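Local atomic coordinates of uncharacterized protein MJ0754 (Methanocaldococcus jannaschii, PDB entry 3Q4N), a protein that is of unknown function but folds as a ferritin-like four-helix bundle and binds metal, with a dinuclear centre. Residues E19-M24 with E121-N125; R32-L36 with F47-A51. All coordinates share one frame; numbering follows the deposited sequence.

Interaction 1. Residues E19-M24 with E121-N125; sequences EGLIEM and EKWIN
With CG set beside the backbone N and anti to the carbonyl carbon (chi1 -72°), W123 sends its indole straight across to helix 15-42, while the bend of M24 at chi2 (-47°) turns SD toward the pyrrole part of the indole. The ring fills a hole formed by E19, G20, E23 and M24, a knob-into-hole fit with G20 at its floor. CA of G20 lies 3.4 Å from the centroid of the six-membered ring of W123, practically on the ring normal, which makes a CH-pi contact over the face; a side chain here would probably meet the ring. The opposite face is approached by K122, whose NZ stands above the plane but displaced toward the rim. At the edge, NE1 of W123 donates a weak hydrogen bond to OE2 of E23 (3.1 Å), clearly bent at the hydrogen, with carboxylate and ring planes steeply inclined to one another. The other oxygen of E23 forms a salt bridge with K86, consistent with a carboxylate held from both oxygens, weakly on the W123 side, and NZ of K122 stays 4.3 Å from OE2 of E23, beyond a salt bridge. SD of M24 approaches CD1 of W123 to 3.6 Å in an oblique Met-aromatic contact. E19 brushes the far end of the indole near its plane, OE1 lying 4.1 Å from CH2 of W123, and its carboxylate is bound by backbone N-H groups of K168 and E169 of the second subunit, at the interface with that subunit, whose S167 also packs on W123. The segment axes, 10.6 Å apart and 159° from parallel, describe a nearly antiparallel helix pair bridged by one large aromatic knob, within the four-helix bundle of a ferritin-like protein.

Interaction 2. Residues R32-L36 with F47-A51; sequences RDVYL and FKNIA
R32 faces A51 and Y35 faces F47 across two short helical segments running almost antiparallel (160°), with axes 8.4 Å apart at closest approach. The CA atoms of R32 and A51 are only 4.7 Å apart, a spacing that the small methyl of A51 permits. That methyl packs against L36, CB of A51 lying 3.9 Å from CG of L36, and also meets CB of Y35. Y35, its ring carried across the interface by a chi1 of -57°, is flanked by two apolar groups: CE2 of Y35 touches CG2 of I50 at 3.5 Å, and CD1 of Y35 meets CD1 of F47 at 3.9 Å, near the plane of the F47 ring and at its edge. R32 contributes its aliphatic part, with CG 3.4 Å from O of A51, before bending at chi3 and leading its guanidinium away. There NH2 of R32 bonds OD2 of D33 at 2.9 Å, nearly in the guanidinium plane and at the syn lone pair, while NE adds a weaker bond to the same oxygen; K29 pairs with the other oxygen of D33. A methionine in place of R32 would probably leave OD2 of D33 without this guanidinium partner and Q55 without its donor. The segments thus meet mainly through hydrocarbon, with the carbonyls of Y35 and A51 against CH groups, and polar side-chain bonds surround this apolar contact: R32 pairs with D33 beside it and, through NH1, ties helix 15-42 to Q55 of helix 45-68, while the Y35 hydroxyl hydrogen-bonds E113 of helix 102-125.

Both interactions draw on helix 15-42, interaction 1 toward its N-terminal end and interaction 2 three to four turns later. Their centres are 21 Å apart, on opposite sides of the chain's centre, and their nearest atoms remain about 9 Å apart. Interaction 2 pairs neighbours in sequence, helices 15-42 and 45-68, whereas interaction 1 spans 97 residues to helix 102-125, so the short-range pairing falls between the two segments of the long-range one along the chain. One helix is therefore anchored at separate levels to two different partners of the bundle. The second subunit touches interaction 1 but not the segments of interaction 2.

Interaction 1. Residues E19-M24 with E121-N125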
# COMPACT_ATOMS: atom_id res chain seq x y z
N GLU B 19 9.61 13.79 1.24
CA GLU B 19 9.76 12.34 1.37
C GLU B 19 9.13 11.56 0.22
O GLU B 19 9.70 10.56 -0.24
CB GLU B 19 9.16 11.86 2.69
CG GLU B 19 9.13 10.36 2.81
CD GLU B 19 8.48 9.86 4.11
OE1 GLU B 19 8.19 8.64 4.13
OE2 GLU B 19 8.28 10.66 5.08
N GLY B 20 7.95 12.00 -0.21
CA GLY B 20 7.23 11.38 -1.31
C GLY B 20 8.02 11.42 -2.60
O GLY B 20 8.36 10.37 -3.18
N LEU B 21 8.31 12.65 -3.03
CA LEU B 21 9.24 12.89 -4.12
C LEU B 21 10.42 11.89 -4.16
O LEU B 21 10.59 11.19 -5.17
CB LEU B 21 9.74 14.34 -4.05
CG LEU B 21 8.89 15.48 -4.64
CD1 LEU B 21 9.78 16.67 -5.01
CD2 LEU B 21 8.05 15.07 -5.88
N ILE B 22 11.20 11.80 -3.08
CA ILE B 22 12.29 10.83 -2.98
C ILE B 22 11.79 9.43 -3.33
O ILE B 22 12.41 8.71 -4.13
CB ILE B 22 12.96 10.78 -1.57
CG1 ILE B 22 13.81 12.00 -1.30
CG2 ILE B 22 13.87 9.60 -1.45
CD1 ILE B 22 13.26 12.92 -0.26
N GLU B 23 10.67 9.05 -2.75
CA GLU B 23 10.23 7.66 -2.82
C GLU B 23 9.76 7.34 -4.23
O GLU B 23 10.07 6.27 -4.77
CB GLU B 23 9.10 7.41 -1.83
CG GLU B 23 9.12 6.01 -1.22
CD GLU B 23 7.91 5.76 -0.33
OE1 GLU B 23 8.10 5.56 0.91
OE2 GLU B 23 6.76 5.77 -0.86
N MET B 24 9.04 8.30 -4.81
CA MET B 24 8.49 8.17 -6.13
C MET B 24 9.57 8.15 -7.19
O MET B 24 9.44 7.45 -8.19
CB MET B 24 7.52 9.30 -6.39
CG MET B 24 6.16 9.09 -5.76
SD MET B 24 5.40 7.47 -6.00
CE MET B 24 5.38 7.23 -7.75
N GLU B 121 -1.80 7.76 -5.58
CA GLU B 121 -3.00 8.31 -4.92
C GLU B 121 -2.62 8.64 -3.48
O GLU B 121 -2.86 9.75 -3.02
CB GLU B 121 -4.19 7.33 -4.96
CG GLU B 121 -5.13 7.43 -6.18
CD GLU B 121 -5.89 6.09 -6.50
OE1 GLU B 121 -6.27 5.34 -5.56
OE2 GLU B 121 -6.13 5.79 -7.70
N LYS B 122 -2.00 7.67 -2.80
CA LYS B 122 -1.49 7.85 -1.44
C LYS B 122 -0.76 9.18 -1.29
O LYS B 122 -1.06 9.96 -0.38
CB LYS B 122 -0.58 6.67 -1.10
CG LYS B 122 0.27 6.76 0.15
CD LYS B 122 1.29 5.63 0.08
CE LYS B 122 1.98 5.35 1.40
NZ LYS B 122 3.25 6.15 1.68
N TRP B 123 0.17 9.45 -2.21
CA TRP B 123 1.00 10.67 -2.18
C TRP B 123 0.31 11.98 -2.59
O TRP B 123 0.53 13.03 -1.97
CB TRP B 123 2.27 10.48 -2.99
CG TRP B 123 3.28 9.56 -2.36
CD1 TRP B 123 3.80 8.41 -2.90
CD2 TRP B 123 3.91 9.72 -1.08
NE1 TRP B 123 4.70 7.84 -2.03
CE2 TRP B 123 4.78 8.62 -0.91
CE3 TRP B 123 3.81 10.68 -0.07
CZ2 TRP B 123 5.55 8.46 0.24
CZ3 TRP B 123 4.58 10.52 1.08
CH2 TRP B 123 5.44 9.42 1.22
N ILE B 124 -0.51 11.92 -3.64
CA ILE B 124 -1.31 13.05 -4.06
C ILE B 124 -2.13 13.53 -2.87
O ILE B 124 -2.13 14.73 -2.54
CB ILE B 124 -2.23 12.67 -5.22
CG1 ILE B 124 -1.45 12.64 -6.52
CG2 ILE B 124 -3.42 13.65 -5.33
CD1 ILE B 124 -2.16 11.89 -7.64
N ASN B 125 -2.81 12.59 -2.21
CA ASN B 125 -3.66 12.88 -1.06
C ASN B 125 -2.94 13.58 0.09
O ASN B 125 -3.55 14.33 0.85
CB ASN B 125 -4.32 11.59 -0.57
CG ASN B 125 -5.50 11.18 -1.45
OD1 ASN B 125 -5.40 10.25 -2.25
ND2 ASN B 125 -6.61 11.90 -1.30

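Interaction 2. Residues R32-L36 with F47-A51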
# COMPACT_ATOMS: atom_id res chain seq x y z
N ARG B 32 11.11 0.64 -14.01
CA ARG B 32 11.97 0.63 -15.17
C ARG B 32 12.96 -0.55 -15.14
O ARG B 32 13.05 -1.33 -16.10
CB ARG B 32 12.66 1.97 -15.35
CG ARG B 32 13.39 2.09 -16.69
CD ARG B 32 14.62 3.03 -16.64
NE ARG B 32 15.63 2.61 -15.65
CZ ARG B 32 16.64 3.37 -15.22
NH1 ARG B 32 16.79 4.60 -15.70
NH2 ARG B 32 17.49 2.90 -14.31
N ASP B 33 13.69 -0.70 -14.03
CA ASP B 33 14.71 -1.76 -13.91
C ASP B 33 14.08 -3.15 -14.01
O ASP B 33 14.68 -4.08 -14.58
CB ASP B 33 15.47 -1.65 -12.59
CG ASP B 33 16.17 -0.32 -12.42
OD1 ASP B 33 16.35 0.09 -11.26
OD2 ASP B 33 16.54 0.33 -13.43
N VAL B 34 12.87 -3.29 -13.48
CA VAL B 34 12.16 -4.55 -13.66
C VAL B 34 11.84 -4.80 -15.14
O VAL B 34 12.27 -5.80 -15.71
CB VAL B 34 10.92 -4.68 -12.78
CG1 VAL B 34 10.24 -5.99 -13.06
CG2 VAL B 34 11.32 -4.61 -11.32
N TYR B 35 11.12 -3.87 -15.77
CA TYR B 35 10.72 -4.10 -17.14
C TYR B 35 11.96 -4.42 -18.00
O TYR B 35 12.00 -5.44 -18.69
CB TYR B 35 9.87 -2.94 -17.69
CG TYR B 35 8.60 -2.65 -16.88
CD1 TYR B 35 7.92 -3.67 -16.23
CD2 TYR B 35 8.08 -1.37 -16.79
CE1 TYR B 35 6.78 -3.42 -15.49
CE2 TYR B 35 6.93 -1.11 -16.04
CZ TYR B 35 6.28 -2.15 -15.40
OH TYR B 35 5.15 -1.92 -14.65
N LEU B 36 12.99 -3.59 -17.89
CA LEU B 36 14.28 -3.84 -18.56
C LEU B 36 14.84 -5.25 -18.37
O LEU B 36 15.21 -5.91 -19.35
CB LEU B 36 15.30 -2.81 -18.07
CG LEU B 36 15.19 -1.42 -18.67
CD1 LEU B 36 15.76 -0.39 -17.74
CD2 LEU B 36 15.91 -1.37 -20.00
N PHE B 47 7.67 -4.75 -22.62
CA PHE B 47 8.66 -4.44 -21.60
C PHE B 47 9.63 -3.38 -22.07
O PHE B 47 9.96 -2.47 -21.30
CB PHE B 47 9.37 -5.70 -21.16
CG PHE B 47 8.50 -6.60 -20.36
CD1 PHE B 47 7.84 -6.11 -19.23
CD2 PHE B 47 8.30 -7.92 -20.74
CE1 PHE B 47 7.02 -6.92 -18.49
CE2 PHE B 47 7.48 -8.74 -20.00
CZ PHE B 47 6.84 -8.25 -18.87
N LYS B 48 10.06 -3.48 -23.32
CA LYS B 48 10.81 -2.40 -23.93
C LYS B 48 9.99 -1.13 -23.82
O LYS B 48 10.39 -0.19 -23.15
CB LYS B 48 11.12 -2.68 -25.39
CG LYS B 48 11.85 -1.52 -26.06
CD LYS B 48 12.49 -1.92 -27.37
CE LYS B 48 13.65 -1.00 -27.68
NZ LYS B 48 14.68 -1.78 -28.42
N ASN B 49 8.82 -1.12 -24.47
CA ASN B 49 8.06 0.12 -24.62
C ASN B 49 7.78 0.81 -23.29
O ASN B 49 7.90 2.04 -23.19
CB ASN B 49 6.77 -0.09 -25.40
CG ASN B 49 6.96 -0.90 -26.70
OD1 ASN B 49 8.06 -0.97 -27.26
ND2 ASN B 49 5.87 -1.53 -27.16
N ILE B 50 7.46 0.03 -22.26
CA ILE B 50 7.07 0.62 -20.99
C ILE B 50 8.29 1.00 -20.14
O ILE B 50 8.23 1.93 -19.32
CB ILE B 50 6.04 -0.26 -20.28
CG1 ILE B 50 4.80 -0.34 -21.16
CG2 ILE B 50 5.63 0.34 -18.93
CD1 ILE B 50 3.78 -1.32 -20.73
N ALA B 51 9.42 0.33 -20.36
CA ALA B 51 10.66 0.77 -19.72
C ALA B 51 11.04 2.18 -20.21
O ALA B 51 11.51 3.01 -19.43
CB ALA B 51 11.77 -0.21 -20.03